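Local coordinates for protein xylanase Y (PDB 1WU4) that hydrolyses xylooligosaccharides of three or more units, releasing xylose from the reducing end with inversion of anomeric configuration, at residues S194-H199 and E243-D248; Y257-S262 and R305-G310; S317-G322 and Y359-L364. The protein carries 1 engineered substitution. One frame throughout, in Å; residues are numbered along the deposited sequence.

Contact 1: residues S194-H199 and E243-D248; sequences SDPSYH and EYAYYD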
ATOM      1  N   SER A 194      15.145   6.379  -1.375  1.00  9.79           N
ATOM      2  CA  SER A 194      13.880   5.666  -1.384  1.00  8.39           C
ATOM      3  C   SER A 194      13.027   5.843  -0.134  1.00  8.44           C
ATOM      4  O   SER A 194      13.293   6.697   0.708  1.00  9.00           O
ATOM      5  CB  SER A 194      14.170   4.179  -1.629  1.00 10.96           C
ATOM      6  OG  SER A 194      13.013   3.458  -2.007  1.00  9.63           O
ATOM      7  N   ASP A 195      11.989   5.018  -0.041  1.00  8.93           N
ATOM      8  CA  ASP A 195      11.043   5.024   1.069  1.00  8.96           C
ATOM      9  C   ASP A 195      10.699   3.543   1.259  1.00  8.93           C
ATOM     10  O   ASP A 195       9.998   2.953   0.438  1.00  9.12           O
ATOM     11  CB  ASP A 195       9.810   5.838   0.656  1.00  9.00           C
ATOM     12  CG  ASP A 195       8.789   5.983   1.766  1.00  9.63           C
ATOM     13  OD1 ASP A 195       8.451   4.968   2.408  1.00  9.34           O
ATOM     14  OD2 ASP A 195       8.306   7.122   1.975  1.00  9.38           O
ATOM     15  N   PRO A 196      11.208   2.915   2.334  1.00  9.32           N
ATOM     16  CA  PRO A 196      10.941   1.493   2.592  1.00 10.63           C
ATOM     17  C   PRO A 196       9.501   1.009   2.396  1.00  8.19           C
ATOM     18  O   PRO A 196       9.276  -0.049   1.803  1.00  8.80           O
ATOM     19  CB  PRO A 196      11.429   1.310   4.025  1.00  8.92           C
ATOM     20  CG  PRO A 196      12.617   2.224   4.065  1.00  9.47           C
ATOM     21  CD  PRO A 196      12.098   3.475   3.370  1.00  9.39           C
ATOM     22  N   SER A 197       8.535   1.787   2.876  1.00  8.66           N
ATOM     23  CA  SER A 197       7.125   1.418   2.767  1.00 10.26           C
ATOM     24  C   SER A 197       6.606   1.343   1.332  1.00  8.08           C
ATOM     25  O   SER A 197       5.530   0.797   1.097  1.00  9.33           O
ATOM     26  CB  SER A 197       6.256   2.395   3.571  1.00 10.30           C
ATOM     27  OG  SER A 197       6.157   3.660   2.937  1.00  9.49           O
ATOM     28  N   TYR A 198       7.363   1.889   0.384  1.00  8.07           N
ATOM     29  CA  TYR A 198       6.975   1.877  -1.027  1.00  8.74           C
ATOM     30  C   TYR A 198       7.350   0.566  -1.714  1.00  8.23           C
ATOM     31  O   TYR A 198       6.888   0.282  -2.821  1.00  9.45           O
ATOM     32  CB  TYR A 198       7.685   3.001  -1.784  1.00  8.56           C
ATOM     33  CG  TYR A 198       7.179   4.411  -1.554  1.00  8.49           C
ATOM     34  CD1 TYR A 198       6.364   4.732  -0.468  1.00  9.43           C
ATOM     35  CD2 TYR A 198       7.569   5.440  -2.412  1.00 10.45           C
ATOM     36  CE1 TYR A 198       5.951   6.054  -0.243  1.00  8.53           C
ATOM     37  CE2 TYR A 198       7.167   6.751  -2.200  1.00 10.20           C
ATOM     38  CZ  TYR A 198       6.361   7.054  -1.117  1.00  9.34           C
ATOM     39  OH  TYR A 198       5.979   8.362  -0.911  1.00 11.25           O
ATOM     40  N   HIS A 199       8.205  -0.226  -1.073  1.00  8.91           N
ATOM     41  CA  HIS A 199       8.657  -1.476  -1.669  1.00  9.16           C
ATOM     42  C   HIS A 199       7.637  -2.597  -1.582  1.00  8.59           C
ATOM     43  O   HIS A 199       7.300  -3.070  -0.496  1.00  9.72           O
ATOM     44  CB  HIS A 199       9.986  -1.887  -1.035  1.00  8.04           C
ATOM     45  CG  HIS A 199      11.113  -0.970  -1.393  1.00  8.73           C
ATOM     46  ND1 HIS A 199      12.035  -1.273  -2.371  1.00  9.16           N
ATOM     47  CD2 HIS A 199      11.403   0.285  -0.978  1.00  9.63           C
ATOM     48  CE1 HIS A 199      12.844  -0.243  -2.543  1.00  9.15           C
ATOM     49  NE2 HIS A 199      12.482   0.716  -1.712  1.00  9.25           N
ATOM     50  N   GLU A 243      11.035   6.211   7.551  1.00  7.92           N
ATOM     51  CA  GLU A 243      10.099   6.608   6.505  1.00  8.89           C
ATOM     52  C   GLU A 243      10.835   6.757   5.171  1.00  7.89           C
ATOM     53  O   GLU A 243      10.386   6.233   4.153  1.00  8.68           O
ATOM     54  CB  GLU A 243       9.395   7.904   6.893  1.00  9.23           C
ATOM     55  CG  GLU A 243       8.439   7.724   8.056  1.00  9.29           C
ATOM     56  CD  GLU A 243       7.652   8.977   8.358  1.00  9.58           C
ATOM     57  OE1 GLU A 243       8.252   9.948   8.867  1.00 11.43           O
ATOM     58  OE2 GLU A 243       6.434   8.989   8.079  1.00 11.54           O
ATOM     59  N   TYR A 244      11.951   7.483   5.180  1.00  8.18           N
ATOM     60  CA  TYR A 244      12.780   7.651   3.983  1.00  8.56           C
ATOM     61  C   TYR A 244      14.135   7.019   4.291  1.00  9.17           C
ATOM     62  O   TYR A 244      14.611   7.077   5.427  1.00 10.17           O
ATOM     63  CB  TYR A 244      13.049   9.120   3.646  1.00  7.97           C
ATOM     64  CG  TYR A 244      11.877   9.987   3.239  1.00  8.44           C
ATOM     65  CD1 TYR A 244      10.574   9.493   3.180  1.00  9.20           C
ATOM     66  CD2 TYR A 244      12.083  11.336   2.961  1.00  9.09           C
ATOM     67  CE1 TYR A 244       9.498  10.340   2.858  1.00 10.23           C
ATOM     68  CE2 TYR A 244      11.031  12.180   2.642  1.00 10.65           C
ATOM     69  CZ  TYR A 244       9.745  11.681   2.596  1.00  8.49           C
ATOM     70  OH  TYR A 244       8.712  12.550   2.312  1.00 11.88           O
ATOM     71  N   ALA A 245      14.763   6.439   3.277  1.00  9.83           N
ATOM     72  CA  ALA A 245      16.070   5.825   3.460  1.00  9.45           C
ATOM     73  C   ALA A 245      16.880   5.967   2.183  1.00 10.14           C
ATOM     74  O   ALA A 245      16.329   5.981   1.084  1.00  9.68           O
ATOM     75  CB  ALA A 245      15.919   4.353   3.820  1.00 10.63           C
ATOM     76  N   TYR A 246      18.192   6.089   2.333  1.00  9.12           N
ATOM     77  CA  TYR A 246      19.071   6.193   1.180  1.00 10.76           C
ATOM     78  C   TYR A 246      19.138   4.809   0.547  1.00 10.23           C
ATOM     79  O   TYR A 246      18.655   3.833   1.126  1.00 11.30           O
ATOM     80  CB  TYR A 246      20.464   6.629   1.632  1.00 10.14           C
ATOM     81  CG  TYR A 246      20.495   8.012   2.234  1.00 10.38           C
ATOM     82  CD1 TYR A 246      20.219   9.137   1.455  1.00 10.82           C
ATOM     83  CD2 TYR A 246      20.792   8.202   3.584  1.00 10.14           C
ATOM     84  CE1 TYR A 246      20.240  10.414   2.004  1.00 12.62           C
ATOM     85  CE2 TYR A 246      20.814   9.476   4.144  1.00 13.15           C
ATOM     86  CZ  TYR A 246      20.538  10.578   3.349  1.00 11.69           C
ATOM     87  OH  TYR A 246      20.573  11.841   3.899  1.00 14.13           O
ATOM     88  N   TYR A 247      19.727   4.711  -0.640  1.00 11.61           N
ATOM     89  CA  TYR A 247      19.837   3.408  -1.280  1.00 10.36           C
ATOM     90  C   TYR A 247      20.715   2.488  -0.438  1.00 11.68           C
ATOM     91  O   TYR A 247      20.575   1.270  -0.506  1.00 12.46           O
ATOM     92  CB  TYR A 247      20.430   3.521  -2.688  1.00 12.66           C
ATOM     93  CG  TYR A 247      19.561   4.251  -3.688  1.00 11.66           C
ATOM     94  CD1 TYR A 247      18.176   4.073  -3.709  1.00 13.34           C
ATOM     95  CD2 TYR A 247      20.132   5.081  -4.650  1.00 13.27           C
ATOM     96  CE1 TYR A 247      17.383   4.705  -4.668  1.00 13.90           C
ATOM     97  CE2 TYR A 247      19.351   5.714  -5.613  1.00 15.09           C
ATOM     98  CZ  TYR A 247      17.980   5.522  -5.617  1.00 15.34           C
ATOM     99  OH  TYR A 247      17.211   6.145  -6.576  1.00 15.31           O
ATOM    100  N   ASP A 248      21.611   3.070   0.360  1.00 10.73           N
ATOM    101  CA  ASP A 248      22.490   2.254   1.195  1.00 10.08           C
ATOM    102  C   ASP A 248      21.754   1.653   2.388  1.00 12.23           C
ATOM    103  O   ASP A 248      22.338   0.916   3.180  1.00 12.77           O
ATOM    104  CB  ASP A 248      23.724   3.052   1.665  1.00 10.85           C
ATOM    105  CG  ASP A 248      23.378   4.226   2.571  1.00 10.71           C
ATOM    106  OD1 ASP A 248      22.420   4.120   3.362  1.00 11.30           O
ATOM    107  OD2 ASP A 248      24.093   5.255   2.514  1.00 12.42           O
TER
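Asp195 swings its carboxylate away from the backbone N, CG anti to it (chi1 -177°), while Tyr244 holds CG anti to its carbonyl carbon (chi1 -65°); together these torsions bring OD2 of Asp195 to 3.5 Å from CD1 of the Tyr244 ring. The approach is oblique, with carboxylate and ring planes 54° apart. Next to this pair, Ser194 and Ala245 form an antiparallel bridge. Ser194 N donates to Ala245 O over 2.8 Å, and Ala245 N returns a bond to Ser194 O at 3.0 Å, the signature of a hydrogen-bonded pair. That Ser194 oxygen also receives a CA-H...O contact from Tyr244 CA at 3.4 Å. Apolar packing extends the pairing where CG of Pro196 meets CB of Ala245 at 3.9 Å. The 194-199 side is held in shape from within: His199 NE2 donates to Ser194 OG at 2.8 Å, and Ser194 OG is also bonded to Ile185 O. Asp195 OD1 accepts the hydroxyl of Ser197 OG at 2.7 Å, on its syn side but well out of the carboxylate plane, plus a weak bond from Ser197 N. With an alanine in place of Asp195, the Ser197 hydroxyl would probably lose its acceptor and be freer to turn, leaving it with Arg266 as a remaining partner. The carboxylate also lies beside Asp263, probably the proton acceptor, so the residue that follows the bridge on this segment borders the probable catalytic site. Around it, helix 216-233 packs Tyr229 against Ser194 and Ala245 and Ala233 against Pro196; helix 265-278 reaches Pro196 through Val267, and Tyr198 leans on helix 127-144.

Contact 2: residues Y257-S262 and R305-G310; sequences YGHFFS and RYKIDG
Arg305 rises from its strand to lie across Phe261, and its contacts can be followed outward. CB sits 3.5 Å from CD2 of the Phe261 ring, and CG stays close to the same ring atom. CD passes obliquely by the His259 ring. There the chain bends (chi3 -66°), carrying the guanidinium back over the phenyl face, while NE forms a salt bridge with Glu315. CZ stands 3.6 Å from the Phe261 ring centroid and 12° off its normal, a cation-pi stack with planes 23° apart. At the tip, NH1 meets Phe261 CG at 3.5 Å and NH2 meets CE1 at 3.3 Å. The backbones beneath form a single antiparallel bridge, joining the loop that leads into helix 265-278 of the (alpha/alpha)6 barrel to strand 304-306. In this hydrogen-bonded pair Phe260 N donates to Tyr306 O over 2.8 Å, whereas the return bond from Tyr306 N to Phe260 O is weak at 3.4 Å. Phe260 CD2 touches the edge of the Tyr306 ring. Past the bridge, a water donates to Gly258 O at 2.7 Å, accepts from Ile308 N, and bonds to His259 ND1.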
ATOM      1  N   TYR A 257      12.262  12.699   8.128  1.00 10.33           N
ATOM      2  CA  TYR A 257      11.658  11.421   7.752  1.00 10.09           C
ATOM      3  C   TYR A 257      12.534  10.200   8.027  1.00 10.40           C
ATOM      4  O   TYR A 257      12.279   9.119   7.497  1.00  9.99           O
ATOM      5  CB  TYR A 257      11.285  11.451   6.267  1.00  9.24           C
ATOM      6  CG  TYR A 257      10.152  12.396   5.944  1.00 10.67           C
ATOM      7  CD1 TYR A 257       8.826  11.976   6.027  1.00 11.39           C
ATOM      8  CD2 TYR A 257      10.407  13.715   5.573  1.00 11.62           C
ATOM      9  CE1 TYR A 257       7.777  12.851   5.745  1.00 13.34           C
ATOM     10  CE2 TYR A 257       9.364  14.600   5.288  1.00 12.65           C
ATOM     11  CZ  TYR A 257       8.054  14.159   5.377  1.00 15.50           C
ATOM     12  OH  TYR A 257       7.023  15.027   5.091  1.00 18.56           O
ATOM     13  N   GLY A 258      13.550  10.357   8.867  1.00  9.07           N
ATOM     14  CA  GLY A 258      14.430   9.237   9.148  1.00  8.29           C
ATOM     15  C   GLY A 258      14.073   8.366  10.337  1.00 10.16           C
ATOM     16  O   GLY A 258      14.912   7.602  10.805  1.00 10.34           O
ATOM     17  N   HIS A 259      12.834   8.444  10.812  1.00  9.18           N
ATOM     18  CA  HIS A 259      12.427   7.660  11.972  1.00  8.73           C
ATOM     19  C   HIS A 259      11.233   6.756  11.688  1.00  9.82           C
ATOM     20  O   HIS A 259      10.731   6.708  10.561  1.00  8.91           O
ATOM     21  CB  HIS A 259      12.116   8.614  13.128  1.00 11.17           C
ATOM     22  CG  HIS A 259      13.177   9.648  13.341  1.00 10.61           C
ATOM     23  ND1 HIS A 259      14.466   9.323  13.703  1.00 10.71           N
ATOM     24  CD2 HIS A 259      13.159  10.991  13.180  1.00 10.42           C
ATOM     25  CE1 HIS A 259      15.199  10.423  13.753  1.00  9.07           C
ATOM     26  NE2 HIS A 259      14.429  11.449  13.439  1.00  9.60           N
ATOM     27  N   PHE A 260      10.800   6.017  12.707  1.00  8.78           N
ATOM     28  CA  PHE A 260       9.658   5.124  12.560  1.00  9.17           C
ATOM     29  C   PHE A 260       8.401   5.941  12.801  1.00  8.64           C
ATOM     30  O   PHE A 260       8.086   6.302  13.938  1.00 10.04           O
ATOM     31  CB  PHE A 260       9.723   3.974  13.568  1.00  8.44           C
ATOM     32  CG  PHE A 260       8.657   2.933  13.358  1.00  8.57           C
ATOM     33  CD1 PHE A 260       8.725   2.060  12.275  1.00  8.67           C
ATOM     34  CD2 PHE A 260       7.577   2.835  14.228  1.00  9.08           C
ATOM     35  CE1 PHE A 260       7.735   1.107  12.061  1.00  8.45           C
ATOM     36  CE2 PHE A 260       6.579   1.885  14.022  1.00  9.36           C
ATOM     37  CZ  PHE A 260       6.660   1.018  12.935  1.00  8.05           C
ATOM     38  N   PHE A 261       7.694   6.246  11.719  1.00  9.14           N
ATOM     39  CA  PHE A 261       6.478   7.029  11.813  1.00  8.86           C
ATOM     40  C   PHE A 261       5.475   6.592  10.745  1.00  8.69           C
ATOM     41  O   PHE A 261       5.595   5.510  10.172  1.00 10.18           O
ATOM     42  CB  PHE A 261       6.802   8.526  11.694  1.00 12.10           C
ATOM     43  CG  PHE A 261       5.867   9.418  12.475  1.00  9.94           C
ATOM     44  CD1 PHE A 261       5.257  10.506  11.866  1.00 11.46           C
ATOM     45  CD2 PHE A 261       5.610   9.177  13.826  1.00 10.82           C
ATOM     46  CE1 PHE A 261       4.404  11.344  12.585  1.00 14.38           C
ATOM     47  CE2 PHE A 261       4.758  10.011  14.553  1.00 12.14           C
ATOM     48  CZ  PHE A 261       4.155  11.096  13.929  1.00 11.36           C
ATOM     49  N   SER A 262       4.502   7.453  10.469  1.00  9.83           N
ATOM     50  CA  SER A 262       3.423   7.163   9.525  1.00  9.70           C
ATOM     51  C   SER A 262       3.701   6.295   8.297  1.00  8.86           C
ATOM     52  O   SER A 262       3.032   5.285   8.099  1.00 10.74           O
ATOM     53  CB  SER A 262       2.773   8.477   9.101  1.00  9.75           C
ATOM     54  OG  SER A 262       2.418   9.225  10.253  1.00 11.50           O
ATOM     55  N   ARG A 305       6.682   8.408  18.155  1.00 13.06           N
ATOM     56  CA  ARG A 305       7.517   8.397  16.972  1.00 10.68           C
ATOM     57  C   ARG A 305       8.763   7.815  17.647  1.00  9.91           C
ATOM     58  O   ARG A 305       9.080   8.192  18.780  1.00 10.91           O
ATOM     59  CB  ARG A 305       7.827   9.816  16.484  1.00 10.71           C
ATOM     60  CG  ARG A 305       8.838   9.862  15.331  1.00 10.98           C
ATOM     61  CD  ARG A 305       9.386  11.264  15.093  1.00  9.36           C
ATOM     62  NE  ARG A 305       8.371  12.208  14.632  1.00  9.59           N
ATOM     63  CZ  ARG A 305       7.991  12.354  13.366  1.00 10.67           C
ATOM     64  NH1 ARG A 305       8.535  11.616  12.407  1.00 13.09           N
ATOM     65  NH2 ARG A 305       7.072  13.257  13.055  1.00 11.20           N
ATOM     66  N   TYR A 306       9.448   6.891  16.989  1.00 11.20           N
ATOM     67  CA  TYR A 306      10.650   6.294  17.572  1.00  9.99           C
ATOM     68  C   TYR A 306      11.795   6.353  16.581  1.00 10.42           C
ATOM     69  O   TYR A 306      11.573   6.290  15.370  1.00  9.96           O
ATOM     70  CB  TYR A 306      10.436   4.811  17.896  1.00  9.51           C
ATOM     71  CG  TYR A 306       9.261   4.493  18.785  1.00 10.36           C
ATOM     72  CD1 TYR A 306       9.377   4.534  20.174  1.00 11.60           C
ATOM     73  CD2 TYR A 306       8.027   4.156  18.234  1.00 11.48           C
ATOM     74  CE1 TYR A 306       8.287   4.248  20.993  1.00 12.20           C
ATOM     75  CE2 TYR A 306       6.936   3.872  19.040  1.00 11.98           C
ATOM     76  CZ  TYR A 306       7.069   3.920  20.414  1.00 11.10           C
ATOM     77  OH  TYR A 306       5.973   3.656  21.200  1.00 13.80           O
ATOM     78  N   LYS A 307      13.017   6.482  17.087  1.00 11.16           N
ATOM     79  CA  LYS A 307      14.170   6.421  16.201  1.00 10.16           C
ATOM     80  C   LYS A 307      14.113   4.931  15.864  1.00 10.85           C
ATOM     81  O   LYS A 307      13.522   4.153  16.621  1.00 11.36           O
ATOM     82  CB  LYS A 307      15.459   6.766  16.952  1.00 13.74           C
ATOM     83  CG  LYS A 307      15.461   8.180  17.511  1.00 15.08           C
ATOM     84  CD  LYS A 307      16.794   8.560  18.142  1.00 22.89           C
ATOM     85  CE  LYS A 307      17.834   8.900  17.094  1.00 26.62           C
ATOM     86  NZ  LYS A 307      19.079   9.427  17.722  1.00 27.22           N
ATOM     87  N   ILE A 308      14.699   4.505  14.755  1.00 11.14           N
ATOM     88  CA  ILE A 308      14.582   3.093  14.427  1.00 11.26           C
ATOM     89  C   ILE A 308      15.228   2.157  15.438  1.00 10.82           C
ATOM     90  O   ILE A 308      14.910   0.973  15.469  1.00 11.06           O
ATOM     91  CB  ILE A 308      15.099   2.775  12.998  1.00  9.91           C
ATOM     92  CG1 ILE A 308      16.585   3.104  12.864  1.00 11.11           C
ATOM     93  CG2 ILE A 308      14.272   3.559  11.977  1.00 11.25           C
ATOM     94  CD1 ILE A 308      17.184   2.612  11.556  1.00 12.70           C
ATOM     95  N   ASP A 309      16.113   2.677  16.284  1.00 11.00           N
ATOM     96  CA  ASP A 309      16.740   1.821  17.286  1.00 11.79           C
ATOM     97  C   ASP A 309      15.845   1.663  18.516  1.00 13.50           C
ATOM     98  O   ASP A 309      16.213   0.996  19.482  1.00 15.17           O
ATOM     99  CB  ASP A 309      18.123   2.361  17.681  1.00 12.59           C
ATOM    100  CG  ASP A 309      18.057   3.626  18.515  1.00 16.22           C
ATOM    101  OD1 ASP A 309      16.958   4.182  18.704  1.00 12.74           O
ATOM    102  OD2 ASP A 309      19.127   4.073  18.981  1.00 20.12           O
ATOM    103  N   GLY A 310      14.666   2.283  18.477  1.00 11.10           N
ATOM    104  CA  GLY A 310      13.732   2.161  19.583  1.00 11.92           C
ATOM    105  C   GLY A 310      13.603   3.358  20.505  1.00 12.52           C
ATOM    106  O   GLY A 310      12.639   3.439  21.269  1.00 13.61           O
TER
HETATM  107  O   HOH W   1      15.651   6.784  13.294  1.00 10.99           O

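Contact 3: residues S317-G322 and Y359-L364; sequences SLHPVG and YYDNCL
The N-terminus of helix 320-329 meets helix 358-372 of the (alpha/alpha)6 barrel here, with the N-cap residue His319 and the helix residue Gly322 both bonded to Asp361. The carboxylate reaches them because Asp361 CG stands anti to its carbonyl carbon (chi1 -60°). His319 ND1 donates to OD2 over 2.7 Å, almost straight at 169°. The oxygen lies close to the imidazole plane, but the donor approaches it from above the carboxylate plane. Asp361 OD1 faces the helix start instead, taking Gly322 N at 2.9 Å on its anti side. A water donates to the same OD1 at 2.8 Å and accepts from Val321 N at 2.9 Å, extending the carboxylate's grip to a second amide of the first turn. Tyr360 meets His319 in an edge-to-face pair: its CD2 approaches CG of His319 at 3.6 Å from over the imidazole face, with ring planes 71° apart. Tyr360 CB adds a CH-pi contact over that face, 4.1 Å from the His319 ring centroid, while the phenol OH bonds to Ser262 O. Deeper in, Leu364 packs its CD2 on Gly322 CA at 3.9 Å, a close fit of the two helices at a residue without a side chain. OD2 has a further partner in the salt bridge to Arg353. Gathered round one carboxylate are thus an arginine, an imidazole N-H, a helix-start amide and a water; together they would be expected to stabilise its negative charge, and the bond at ND1 fixes the turn of the imidazole against Tyr360.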
ATOM      1  N   SER A 317       2.307   8.958  18.158  1.00 11.71           N
ATOM      2  CA  SER A 317       2.007   8.503  16.813  1.00 10.40           C
ATOM      3  C   SER A 317       0.764   9.278  16.386  1.00 10.27           C
ATOM      4  O   SER A 317      -0.153   9.471  17.187  1.00 11.97           O
ATOM      5  CB  SER A 317       1.693   7.007  16.835  1.00 10.60           C
ATOM      6  OG  SER A 317       1.092   6.589  15.622  1.00  9.86           O
ATOM      7  N   LEU A 318       0.734   9.729  15.138  1.00  9.80           N
ATOM      8  CA  LEU A 318      -0.425  10.460  14.643  1.00  9.79           C
ATOM      9  C   LEU A 318      -1.464   9.479  14.109  1.00 10.15           C
ATOM     10  O   LEU A 318      -2.608   9.858  13.851  1.00 11.50           O
ATOM     11  CB  LEU A 318      -0.013  11.430  13.534  1.00 13.32           C
ATOM     12  CG  LEU A 318       0.699  12.707  13.989  1.00 15.39           C
ATOM     13  CD1 LEU A 318       1.227  13.457  12.778  1.00 17.98           C
ATOM     14  CD2 LEU A 318      -0.267  13.576  14.780  1.00 18.36           C
ATOM     15  N   HIS A 319      -1.067   8.217  13.964  1.00  9.79           N
ATOM     16  CA  HIS A 319      -1.955   7.186  13.432  1.00 10.40           C
ATOM     17  C   HIS A 319      -1.793   5.853  14.166  1.00 10.83           C
ATOM     18  O   HIS A 319      -1.426   4.844  13.565  1.00 10.84           O
ATOM     19  CB  HIS A 319      -1.664   6.998  11.938  1.00 11.21           C
ATOM     20  CG  HIS A 319      -1.834   8.247  11.133  1.00 10.79           C
ATOM     21  ND1 HIS A 319      -3.071   8.762  10.812  1.00 10.79           N
ATOM     22  CD2 HIS A 319      -0.924   9.106  10.614  1.00 11.35           C
ATOM     23  CE1 HIS A 319      -2.916   9.884  10.131  1.00 11.04           C
ATOM     24  NE2 HIS A 319      -1.622  10.115   9.998  1.00 13.81           N
ATOM     25  N   PRO A 320      -2.088   5.831  15.476  1.00  9.97           N
ATOM     26  CA  PRO A 320      -1.958   4.598  16.260  1.00  9.81           C
ATOM     27  C   PRO A 320      -2.844   3.444  15.790  1.00 10.35           C
ATOM     28  O   PRO A 320      -2.445   2.284  15.874  1.00 10.17           O
ATOM     29  CB  PRO A 320      -2.268   5.057  17.687  1.00 11.22           C
ATOM     30  CG  PRO A 320      -3.156   6.254  17.483  1.00 10.16           C
ATOM     31  CD  PRO A 320      -2.499   6.959  16.330  1.00 12.69           C
ATOM     32  N   VAL A 321      -4.041   3.754  15.299  1.00  9.87           N
ATOM     33  CA  VAL A 321      -4.937   2.708  14.809  1.00  9.69           C
ATOM     34  C   VAL A 321      -4.317   2.075  13.559  1.00  9.72           C
ATOM     35  O   VAL A 321      -4.358   0.858  13.384  1.00 10.10           O
ATOM     36  CB  VAL A 321      -6.346   3.277  14.492  1.00  9.74           C
ATOM     37  CG1 VAL A 321      -7.196   2.225  13.789  1.00 13.09           C
ATOM     38  CG2 VAL A 321      -7.027   3.704  15.787  1.00 12.35           C
ATOM     39  N   GLY A 322      -3.731   2.904  12.699  1.00  9.30           N
ATOM     40  CA  GLY A 322      -3.085   2.386  11.508  1.00  9.27           C
ATOM     41  C   GLY A 322      -1.909   1.500  11.895  1.00  7.95           C
ATOM     42  O   GLY A 322      -1.678   0.462  11.276  1.00  9.86           O
ATOM     43  N   TYR A 359      -9.027   9.017   7.678  1.00 14.75           N
ATOM     44  CA  TYR A 359      -8.489   8.556   6.397  1.00 12.04           C
ATOM     45  C   TYR A 359      -7.350   7.527   6.356  1.00 11.53           C
ATOM     46  O   TYR A 359      -7.564   6.382   5.948  1.00 10.77           O
ATOM     47  CB  TYR A 359      -8.085   9.772   5.552  1.00 12.69           C
ATOM     48  CG  TYR A 359      -7.252   9.440   4.329  1.00 11.69           C
ATOM     49  CD1 TYR A 359      -7.802   8.765   3.235  1.00 13.32           C
ATOM     50  CD2 TYR A 359      -5.901   9.783   4.278  1.00 10.76           C
ATOM     51  CE1 TYR A 359      -7.020   8.440   2.121  1.00 15.88           C
ATOM     52  CE2 TYR A 359      -5.115   9.465   3.174  1.00 12.17           C
ATOM     53  CZ  TYR A 359      -5.678   8.794   2.103  1.00 13.67           C
ATOM     54  OH  TYR A 359      -4.887   8.473   1.023  1.00 18.05           O
ATOM     55  N   TYR A 360      -6.145   7.929   6.749  1.00 10.83           N
ATOM     56  CA  TYR A 360      -4.993   7.030   6.679  1.00  9.08           C
ATOM     57  C   TYR A 360      -5.149   5.760   7.501  1.00  9.46           C
ATOM     58  O   TYR A 360      -4.917   4.655   7.005  1.00 10.01           O
ATOM     59  CB  TYR A 360      -3.715   7.773   7.089  1.00 12.00           C
ATOM     60  CG  TYR A 360      -2.435   6.997   6.837  1.00 10.10           C
ATOM     61  CD1 TYR A 360      -2.083   6.581   5.549  1.00 10.27           C
ATOM     62  CD2 TYR A 360      -1.568   6.696   7.883  1.00 11.04           C
ATOM     63  CE1 TYR A 360      -0.893   5.883   5.315  1.00 10.90           C
ATOM     64  CE2 TYR A 360      -0.382   6.002   7.663  1.00 10.79           C
ATOM     65  CZ  TYR A 360      -0.048   5.600   6.379  1.00 11.31           C
ATOM     66  OH  TYR A 360       1.133   4.924   6.158  1.00 11.32           O
ATOM     67  N   ASP A 361      -5.545   5.917   8.757  1.00  9.30           N
ATOM     68  CA  ASP A 361      -5.731   4.777   9.642  1.00  8.83           C
ATOM     69  C   ASP A 361      -6.721   3.782   9.071  1.00  9.05           C
ATOM     70  O   ASP A 361      -6.483   2.577   9.082  1.00  9.10           O
ATOM     71  CB  ASP A 361      -6.246   5.243  10.999  1.00  9.59           C
ATOM     72  CG  ASP A 361      -5.301   6.196  11.671  1.00 11.54           C
ATOM     73  OD1 ASP A 361      -4.510   5.743  12.521  1.00 10.69           O
ATOM     74  OD2 ASP A 361      -5.339   7.393  11.329  1.00 10.80           O
ATOM     75  N   ASN A 362      -7.838   4.292   8.572  1.00  8.43           N
ATOM     76  CA  ASN A 362      -8.873   3.422   8.049  1.00  9.04           C
ATOM     77  C   ASN A 362      -8.533   2.723   6.744  1.00  7.92           C
ATOM     78  O   ASN A 362      -9.058   1.644   6.477  1.00  9.14           O
ATOM     79  CB  ASN A 362     -10.189   4.192   7.963  1.00 10.82           C
ATOM     80  CG  ASN A 362     -10.726   4.542   9.336  1.00 11.33           C
ATOM     81  OD1 ASN A 362     -10.134   4.169  10.351  1.00 11.16           O
ATOM     82  ND2 ASN A 362     -11.845   5.258   9.379  1.00 15.69           N
ATOM     83  N   CYS A 363      -7.661   3.316   5.931  1.00  9.97           N
ATOM     84  CA  CYS A 363      -7.250   2.647   4.699  1.00  9.54           C
ATOM     85  C   CYS A 363      -6.428   1.432   5.123  1.00  9.20           C
ATOM     86  O   CYS A 363      -6.647   0.322   4.640  1.00  9.63           O
ATOM     87  CB  CYS A 363      -6.390   3.560   3.819  1.00  7.84           C
ATOM     88  SG  CYS A 363      -7.312   4.818   2.915  1.00 12.24           S
ATOM     89  N   LEU A 364      -5.488   1.652   6.039  1.00  8.45           N
ATOM     90  CA  LEU A 364      -4.643   0.570   6.541  1.00  7.68           C
ATOM     91  C   LEU A 364      -5.507  -0.481   7.235  1.00  9.41           C
ATOM     92  O   LEU A 364      -5.249  -1.680   7.136  1.00  9.35           O
ATOM     93  CB  LEU A 364      -3.596   1.132   7.515  1.00  9.81           C
ATOM     94  CG  LEU A 364      -2.289   1.676   6.919  1.00 14.53           C
ATOM     95  CD1 LEU A 364      -2.565   2.544   5.702  1.00 17.65           C
ATOM     96  CD2 LEU A 364      -1.536   2.456   7.982  1.00 12.39           C
TER
HETATM   97  O   HOH W   2      -5.373   6.352  15.122  1.00 16.26           O

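The three contacts run in series along the chain, with segment 257-262 in the middle. Contact 1 meets contact 2, centres about 13 Å apart, through a probable hydrogen bond from Tyr244 N to Tyr257 O (2.9 Å) and packing of Glu243 CD on Phe261 CB (3.5 Å). Contact 2 meets contact 3, centres about 16 Å apart, where Tyr360 OH lies 2.7 Å from Ser262 O. Contacts 1 and 3 do not touch, yet both approach the inferred catalytic pair: nearest side-chain atoms are about 3 Å apart between Asp195 and Asp263, the probable proton acceptor, and about 4 Å between Tyr360 and Glu70, the probable donor.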